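Local coordinates for protein MmeI (Methylophilus methylotrophus, PDB 5HR4) that probably methylates adenine in DNA at N6 using S-adenosyl-L-methionine, as the modification activity of a combined restriction-modification enzyme, at residues 333-337 with 350-354; 518-523 with 553-559. One frame throughout, in Å; residues are numbered along the deposited sequence.

Contact 1: 333-337 with 350-354; sequences LWVEF and FHKKL
Phe337 faces Phe350 and Leu333 faces Leu354 where two helices run nearly antiparallel, the axes of segments 333-337 and 350-354 being 11.9 Å apart at 162°. Phe350 fills much of the gap. Its CG lies anti to the backbone N (chi1 -176°), which sends the ring across to the other helix, where CZ comes to 4.0 Å from Phe337 CB; the two phenylalanine side chains cross at about a right angle. One face of the ring receives the Phe337 backbone at CA. The Glu336 carboxylate stands at the rim, its plane turned 71° from the ring, with OE2 3.3 Å from Phe350 CD1. Glu336 reaches there fully extended and meets Lys353, which comes from the opposite direction with its chain bent midway; OE1 and NZ form a salt bridge whose modelled length is doubtfully short. Past the Phe350 ring, Leu333 and Leu354 slide by each other in opposite directions, CD1 of the former 3.9 Å from CD2 of the latter. Val384 of helix 368-388 touches both Phe337 and Phe350. The arrangement is an antiparallel helical hairpin, apolar within and salt-bridged toward its more exposed side, leading into strand 359-361 of the methyltransferase sheet.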
ATOM      1  N   LEU A 333       7.803 -25.529   5.041  1.00 30.16           N
ATOM      2  CA  LEU A 333       6.933 -26.677   5.280  1.00 30.01           C
ATOM      3  C   LEU A 333       7.011 -27.707   4.156  1.00 29.44           C
ATOM      4  O   LEU A 333       6.761 -28.894   4.391  1.00 32.15           O
ATOM      5  CB  LEU A 333       5.491 -26.213   5.472  1.00 29.27           C
ATOM      6  CG  LEU A 333       5.198 -25.455   6.766  1.00 30.63           C
ATOM      7  CD1 LEU A 333       3.733 -25.090   6.806  1.00 30.87           C
ATOM      8  CD2 LEU A 333       5.570 -26.293   7.980  1.00 30.08           C
ATOM      9  N   TRP A 334       7.346 -27.292   2.938  1.00 28.22           N
ATOM     10  CA  TRP A 334       7.484 -28.278   1.870  1.00 29.25           C
ATOM     11  C   TRP A 334       8.855 -28.948   1.894  1.00 29.66           C
ATOM     12  O   TRP A 334       8.968 -30.156   1.638  1.00 24.87           O
ATOM     13  CB  TRP A 334       7.206 -27.630   0.519  1.00 27.51           C
ATOM     14  CG  TRP A 334       5.751 -27.582   0.248  1.00 30.23           C
ATOM     15  CD1 TRP A 334       4.905 -26.516   0.440  1.00 32.08           C
ATOM     16  CD2 TRP A 334       4.944 -28.654  -0.229  1.00 27.16           C
ATOM     17  NE1 TRP A 334       3.628 -26.864   0.087  1.00 30.91           N
ATOM     18  CE2 TRP A 334       3.624 -28.173  -0.326  1.00 31.87           C
ATOM     19  CE3 TRP A 334       5.214 -29.968  -0.610  1.00 30.31           C
ATOM     20  CZ2 TRP A 334       2.572 -28.962  -0.778  1.00 30.58           C
ATOM     21  CZ3 TRP A 334       4.172 -30.748  -1.066  1.00 34.72           C
ATOM     22  CH2 TRP A 334       2.865 -30.244  -1.140  1.00 34.14           C
ATOM     23  N   VAL A 335       9.908 -28.199   2.214  1.00 29.78           N
ATOM     24  CA  VAL A 335      11.196 -28.848   2.417  1.00 27.80           C
ATOM     25  C   VAL A 335      11.074 -29.878   3.527  1.00 28.24           C
ATOM     26  O   VAL A 335      11.432 -31.046   3.350  1.00 36.72           O
ATOM     27  CB  VAL A 335      12.295 -27.805   2.699  1.00 29.44           C
ATOM     28  CG1 VAL A 335      13.583 -28.455   3.184  1.00 19.69           C
ATOM     29  CG2 VAL A 335      12.567 -26.987   1.451  1.00 23.44           C
ATOM     30  N   GLU A 336      10.515 -29.481   4.670  1.00 30.44           N
ATOM     31  CA  GLU A 336      10.388 -30.428   5.775  1.00 30.52           C
ATOM     32  C   GLU A 336       9.557 -31.634   5.363  1.00 31.13           C
ATOM     33  O   GLU A 336       9.914 -32.775   5.678  1.00 34.28           O
ATOM     34  CB  GLU A 336       9.788 -29.743   7.002  1.00 33.16           C
ATOM     35  CG  GLU A 336       9.700 -30.626   8.262  1.00 34.33           C
ATOM     36  CD  GLU A 336       9.045 -29.896   9.446  1.00 42.20           C
ATOM     37  OE1 GLU A 336       8.803 -28.670   9.314  1.00 52.53           O
ATOM     38  OE2 GLU A 336       8.765 -30.529  10.497  1.00 37.44           O
ATOM     39  N   PHE A 337       8.471 -31.406   4.615  1.00 29.49           N
ATOM     40  CA  PHE A 337       7.658 -32.518   4.136  1.00 29.77           C
ATOM     41  C   PHE A 337       8.489 -33.489   3.312  1.00 31.57           C
ATOM     42  O   PHE A 337       8.504 -34.694   3.577  1.00 33.69           O
ATOM     43  CB  PHE A 337       6.478 -32.014   3.310  1.00 28.42           C
ATOM     44  CG  PHE A 337       5.670 -33.121   2.692  1.00 32.38           C
ATOM     45  CD1 PHE A 337       5.025 -34.062   3.497  1.00 28.76           C
ATOM     46  CD2 PHE A 337       5.564 -33.237   1.309  1.00 32.72           C
ATOM     47  CE1 PHE A 337       4.285 -35.110   2.920  1.00 32.33           C
ATOM     48  CE2 PHE A 337       4.823 -34.264   0.723  1.00 33.45           C
ATOM     49  CZ  PHE A 337       4.187 -35.212   1.531  1.00 33.96           C
ATOM     50  N   PHE A 350       4.907 -34.633  11.964  1.00 35.56           N
ATOM     51  CA  PHE A 350       4.735 -33.505  11.049  1.00 35.41           C
ATOM     52  C   PHE A 350       3.269 -33.120  10.905  1.00 36.39           C
ATOM     53  O   PHE A 350       2.943 -31.928  10.819  1.00 33.49           O
ATOM     54  CB  PHE A 350       5.332 -33.845   9.689  1.00 34.42           C
ATOM     55  CG  PHE A 350       5.283 -32.718   8.694  1.00 28.82           C
ATOM     56  CD1 PHE A 350       6.120 -31.623   8.823  1.00 26.83           C
ATOM     57  CD2 PHE A 350       4.420 -32.772   7.605  1.00 29.87           C
ATOM     58  CE1 PHE A 350       6.092 -30.595   7.899  1.00 27.26           C
ATOM     59  CE2 PHE A 350       4.380 -31.739   6.669  1.00 25.02           C
ATOM     60  CZ  PHE A 350       5.216 -30.652   6.816  1.00 26.71           C
ATOM     61  N   HIS A 351       2.366 -34.105  10.888  1.00 34.22           N
ATOM     62  CA  HIS A 351       0.952 -33.758  10.816  1.00 34.59           C
ATOM     63  C   HIS A 351       0.514 -32.989  12.055  1.00 39.82           C
ATOM     64  O   HIS A 351      -0.115 -31.926  11.946  1.00 37.22           O
ATOM     65  CB  HIS A 351       0.080 -34.993  10.652  1.00 33.29           C
ATOM     66  CG  HIS A 351      -1.217 -34.704   9.967  1.00 34.77           C
ATOM     67  ND1 HIS A 351      -2.150 -35.678   9.677  1.00 35.84           N
ATOM     68  CD2 HIS A 351      -1.721 -33.543   9.484  1.00 34.43           C
ATOM     69  CE1 HIS A 351      -3.172 -35.129   9.045  1.00 37.86           C
ATOM     70  NE2 HIS A 351      -2.936 -33.835   8.914  1.00 38.10           N
ATOM     71  N   LYS A 352       0.819 -33.526  13.242  1.00 39.79           N
ATOM     72  CA  LYS A 352       0.436 -32.851  14.479  1.00 36.45           C
ATOM     73  C   LYS A 352       1.017 -31.450  14.530  1.00 37.14           C
ATOM     74  O   LYS A 352       0.358 -30.529  15.030  1.00 38.97           O
ATOM     75  CB  LYS A 352       0.880 -33.662  15.701  1.00 31.12           C
ATOM     76  N   LYS A 353       2.224 -31.258  13.985  1.00 30.87           N
ATOM     77  CA  LYS A 353       2.774 -29.908  13.904  1.00 34.78           C
ATOM     78  C   LYS A 353       1.937 -29.020  12.989  1.00 32.66           C
ATOM     79  O   LYS A 353       1.725 -27.843  13.296  1.00 34.66           O
ATOM     80  CB  LYS A 353       4.230 -29.926  13.429  1.00 34.63           C
ATOM     81  CG  LYS A 353       4.947 -28.599  13.715  1.00 35.13           C
ATOM     82  CD  LYS A 353       5.729 -28.070  12.512  1.00 33.27           C
ATOM     83  CE  LYS A 353       7.160 -28.582  12.494  1.00 37.11           C
ATOM     84  NZ  LYS A 353       7.960 -27.990  11.383  1.00 28.98           N
ATOM     85  N   LEU A 354       1.445 -29.561  11.867  1.00 28.53           N
ATOM     86  CA  LEU A 354       0.587 -28.760  10.997  1.00 28.55           C
ATOM     87  C   LEU A 354      -0.722 -28.403  11.691  1.00 32.23           C
ATOM     88  O   LEU A 354      -1.193 -27.269  11.582  1.00 37.70           O
ATOM     89  CB  LEU A 354       0.324 -29.480   9.669  1.00 27.08           C
ATOM     90  CG  LEU A 354       1.525 -29.633   8.708  1.00 29.69           C
ATOM     91  CD1 LEU A 354       1.173 -30.398   7.441  1.00 29.73           C
ATOM     92  CD2 LEU A 354       2.096 -28.288   8.322  1.00 30.20           C
TER

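Contact 2: 518-523 with 553-559; sequences YPKAAH and LLLSLGI
Leu554 O is gripped by two backbone donors, Leu557 N at 3.1 Å and Ile559 N at 3.2 Å, which reach it from opposite faces of its carbonyl plane. The Ile559 bond, with that from Gly558 N to Leu555 O, makes a Schellman motif that ends helix 544-556; Gly558 takes a phi of 95°, where a side chain would collide with the carbonyl O of Leu557. The turn carries Ile559 back beside Leu554 and Leu557, against segment 518-523, and the contact is made by van der Waals packing and one CH-pi contact. Ala522 CB is its middle: it packs against the CG1-CD1 arm of Ile559, 3.7 Å from CD1, and is approached by one methyl each from Leu554 and Leu557. Leu554 splits its branches: CD1 lies 3.7 Å from Tyr518 CD2, the two side chains crossing obliquely, whereas CD2 rests on the backbone of Tyr518 and near Ala522. If Leu554 were replaced by an alanine, both branches would go, which would probably leave a gap between segment 553-559 and the Tyr518-Ala522 face of the other helix. To one side, Leu553 CD2 meets Pro519 CG at 3.9 Å. Near the C-terminal end of segment 518-523, Leu557 CD1 sits over a face of the His523 imidazole, 4.0 Å from the ring centroid and 21° off its normal, a CH-pi contact. His523 CG lies anti to its carbonyl carbon (chi1 -80°), turning the ring back along its helix so that ND1 makes a weak bond to Pro519 O. Phe587 of strand 581-588 touches both Tyr518 and Ile559, while Phe502 of helix 492-502 meets Pro519 and Leu553. Such packing joins the helices that precede and follow strand 532-538 on one side of a Rossmann-like methyltransferase sheet.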
ATOM      1  N   TYR A 518       3.296  -2.091  13.182  1.00 31.01           N
ATOM      2  CA  TYR A 518       4.605  -2.662  13.498  1.00 31.65           C
ATOM      3  C   TYR A 518       4.907  -2.653  14.994  1.00 36.45           C
ATOM      4  O   TYR A 518       5.323  -3.700  15.523  1.00 37.42           O
ATOM      5  CB  TYR A 518       5.694  -1.945  12.697  1.00 30.86           C
ATOM      6  CG  TYR A 518       5.746  -2.331  11.240  1.00 32.02           C
ATOM      7  CD1 TYR A 518       4.792  -1.863  10.340  1.00 31.12           C
ATOM      8  CD2 TYR A 518       6.765  -3.143  10.758  1.00 35.76           C
ATOM      9  CE1 TYR A 518       4.836  -2.201   9.016  1.00 31.72           C
ATOM     10  CE2 TYR A 518       6.825  -3.493   9.422  1.00 35.19           C
ATOM     11  CZ  TYR A 518       5.856  -3.021   8.559  1.00 36.93           C
ATOM     12  OH  TYR A 518       5.910  -3.363   7.235  1.00 35.06           O
ATOM     13  N   PRO A 519       4.758  -1.543  15.726  1.00 35.10           N
ATOM     14  CA  PRO A 519       4.975  -1.613  17.179  1.00 35.99           C
ATOM     15  C   PRO A 519       3.974  -2.510  17.875  1.00 36.95           C
ATOM     16  O   PRO A 519       4.332  -3.170  18.858  1.00 36.25           O
ATOM     17  CB  PRO A 519       4.820  -0.154  17.631  1.00 39.49           C
ATOM     18  CG  PRO A 519       5.067   0.641  16.418  1.00 40.08           C
ATOM     19  CD  PRO A 519       4.501  -0.161  15.297  1.00 35.01           C
ATOM     20  N   LYS A 520       2.723  -2.541  17.401  1.00 37.43           N
ATOM     21  CA  LYS A 520       1.741  -3.482  17.931  1.00 32.93           C
ATOM     22  C   LYS A 520       2.281  -4.900  17.876  1.00 33.20           C
ATOM     23  O   LYS A 520       2.504  -5.529  18.916  1.00 37.07           O
ATOM     24  CB  LYS A 520       0.425  -3.367  17.157  1.00 30.36           C
ATOM     25  CG  LYS A 520      -0.531  -2.386  17.765  1.00 32.31           C
ATOM     26  CD  LYS A 520      -0.953  -2.846  19.148  1.00 30.95           C
ATOM     27  CE  LYS A 520      -2.363  -2.412  19.492  1.00 29.48           C
ATOM     28  NZ  LYS A 520      -2.735  -2.827  20.882  1.00 29.83           N
ATOM     29  N   ALA A 521       2.515  -5.412  16.661  1.00 37.24           N
ATOM     30  CA  ALA A 521       3.140  -6.723  16.496  1.00 33.35           C
ATOM     31  C   ALA A 521       4.392  -6.848  17.348  1.00 33.30           C
ATOM     32  O   ALA A 521       4.574  -7.849  18.050  1.00 33.84           O
ATOM     33  CB  ALA A 521       3.482  -6.961  15.028  1.00 33.18           C
ATOM     34  N   ALA A 522       5.251  -5.822  17.328  1.00 29.85           N
ATOM     35  CA  ALA A 522       6.507  -5.894  18.076  1.00 33.44           C
ATOM     36  C   ALA A 522       6.266  -6.034  19.574  1.00 34.21           C
ATOM     37  O   ALA A 522       7.005  -6.746  20.259  1.00 38.88           O
ATOM     38  CB  ALA A 522       7.367  -4.669  17.790  1.00 34.74           C
ATOM     39  N   HIS A 523       5.242  -5.365  20.107  1.00 40.00           N
ATOM     40  CA  HIS A 523       4.924  -5.540  21.523  1.00 39.20           C
ATOM     41  C   HIS A 523       4.250  -6.886  21.774  1.00 35.85           C
ATOM     42  O   HIS A 523       4.536  -7.556  22.770  1.00 37.33           O
ATOM     43  CB  HIS A 523       4.049  -4.383  22.017  1.00 35.20           C
ATOM     44  CG  HIS A 523       4.826  -3.136  22.329  1.00 47.41           C
ATOM     45  ND1 HIS A 523       4.763  -1.997  21.550  1.00 51.12           N
ATOM     46  CD2 HIS A 523       5.702  -2.857  23.325  1.00 48.51           C
ATOM     47  CE1 HIS A 523       5.555  -1.069  22.058  1.00 43.88           C
ATOM     48  NE2 HIS A 523       6.135  -1.565  23.137  1.00 49.13           N
ATOM     49  N   LEU A 553      12.553   2.949  17.003  1.00 46.67           N
ATOM     50  CA  LEU A 553      11.691   2.263  17.955  1.00 44.48           C
ATOM     51  C   LEU A 553      11.671   0.759  17.708  1.00 52.97           C
ATOM     52  O   LEU A 553      11.684  -0.029  18.663  1.00 56.40           O
ATOM     53  CB  LEU A 553      10.282   2.838  17.886  1.00 43.34           C
ATOM     54  CG  LEU A 553       9.254   2.088  18.731  1.00 49.76           C
ATOM     55  CD1 LEU A 553       9.524   2.284  20.214  1.00 45.25           C
ATOM     56  CD2 LEU A 553       7.836   2.516  18.360  1.00 48.52           C
ATOM     57  N   LEU A 554      11.641   0.328  16.445  1.00 48.81           N
ATOM     58  CA  LEU A 554      11.535  -1.104  16.184  1.00 44.62           C
ATOM     59  C   LEU A 554      12.814  -1.831  16.587  1.00 50.32           C
ATOM     60  O   LEU A 554      12.760  -2.878  17.245  1.00 49.51           O
ATOM     61  CB  LEU A 554      11.199  -1.365  14.713  1.00 43.70           C
ATOM     62  CG  LEU A 554       9.753  -1.081  14.280  1.00 44.26           C
ATOM     63  CD1 LEU A 554       9.429  -1.637  12.886  1.00 36.69           C
ATOM     64  CD2 LEU A 554       8.789  -1.618  15.303  1.00 38.73           C
ATOM     65  N   LEU A 555      13.979  -1.289  16.206  1.00 52.20           N
ATOM     66  CA  LEU A 555      15.240  -1.947  16.555  1.00 49.02           C
ATOM     67  C   LEU A 555      15.410  -2.040  18.067  1.00 49.50           C
ATOM     68  O   LEU A 555      15.813  -3.083  18.593  1.00 53.65           O
ATOM     69  CB  LEU A 555      16.422  -1.212  15.919  1.00 44.35           C
ATOM     70  CG  LEU A 555      16.543  -1.214  14.386  1.00 48.42           C
ATOM     71  CD1 LEU A 555      17.743  -0.399  13.924  1.00 51.92           C
ATOM     72  CD2 LEU A 555      16.652  -2.621  13.834  1.00 51.74           C
ATOM     73  N   SER A 556      15.062  -0.973  18.786  1.00 52.95           N
ATOM     74  CA  SER A 556      15.195  -0.967  20.237  1.00 51.94           C
ATOM     75  C   SER A 556      14.368  -2.057  20.902  1.00 48.53           C
ATOM     76  O   SER A 556      14.645  -2.405  22.054  1.00 53.22           O
ATOM     77  CB  SER A 556      14.783   0.399  20.800  1.00 50.75           C
ATOM     78  OG  SER A 556      13.372   0.508  20.900  1.00 54.16           O
ATOM     79  N   LEU A 557      13.357  -2.593  20.223  1.00 48.29           N
ATOM     80  CA  LEU A 557      12.499  -3.615  20.809  1.00 46.97           C
ATOM     81  C   LEU A 557      12.953  -5.028  20.481  1.00 47.59           C
ATOM     82  O   LEU A 557      12.282  -5.988  20.877  1.00 49.71           O
ATOM     83  CB  LEU A 557      11.055  -3.414  20.352  1.00 48.99           C
ATOM     84  CG  LEU A 557      10.366  -2.177  20.944  1.00 53.19           C
ATOM     85  CD1 LEU A 557       8.904  -2.121  20.520  1.00 49.27           C
ATOM     86  CD2 LEU A 557      10.481  -2.151  22.463  1.00 49.12           C
ATOM     87  N   GLY A 558      14.082  -5.173  19.792  1.00 43.46           N
ATOM     88  CA  GLY A 558      14.593  -6.456  19.392  1.00 40.32           C
ATOM     89  C   GLY A 558      14.209  -6.885  17.994  1.00 45.47           C
ATOM     90  O   GLY A 558      14.553  -8.004  17.594  1.00 45.31           O
ATOM     91  N   ILE A 559      13.511  -6.039  17.232  1.00 44.70           N
ATOM     92  CA  ILE A 559      12.963  -6.484  15.959  1.00 39.37           C
ATOM     93  C   ILE A 559      14.083  -6.610  14.945  1.00 43.58           C
ATOM     94  O   ILE A 559      14.915  -5.703  14.792  1.00 45.47           O
ATOM     95  CB  ILE A 559      11.878  -5.530  15.452  1.00 41.31           C
ATOM     96  CG1 ILE A 559      10.668  -5.563  16.383  1.00 39.95           C
ATOM     97  CG2 ILE A 559      11.453  -5.957  14.059  1.00 40.44           C
ATOM     98  CD1 ILE A 559       9.903  -6.837  16.306  1.00 36.39           C
TER

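How the contacts relate
Contacts 1 and 2 follow one another along the chain, the first closing before the second opens; their centres are 29 Å apart and their nearest atoms about 20 Å, so they do not touch. Contact 1 precedes strand 359-361, in the middle of the parallel part of the nine-stranded sheet, whereas contact 2 brackets strand 532-538, where the sheet turns mixed. Neither builds an annotated site. Contact 2 is the nearer to the working parts: the side chain of Pro519 is about 12 Å from bound sinefungin, and the nearest atom of contact 2 is about 11 Å from the DNA. Contact 1 keeps about 25 Å between its nearest atom and the DNA.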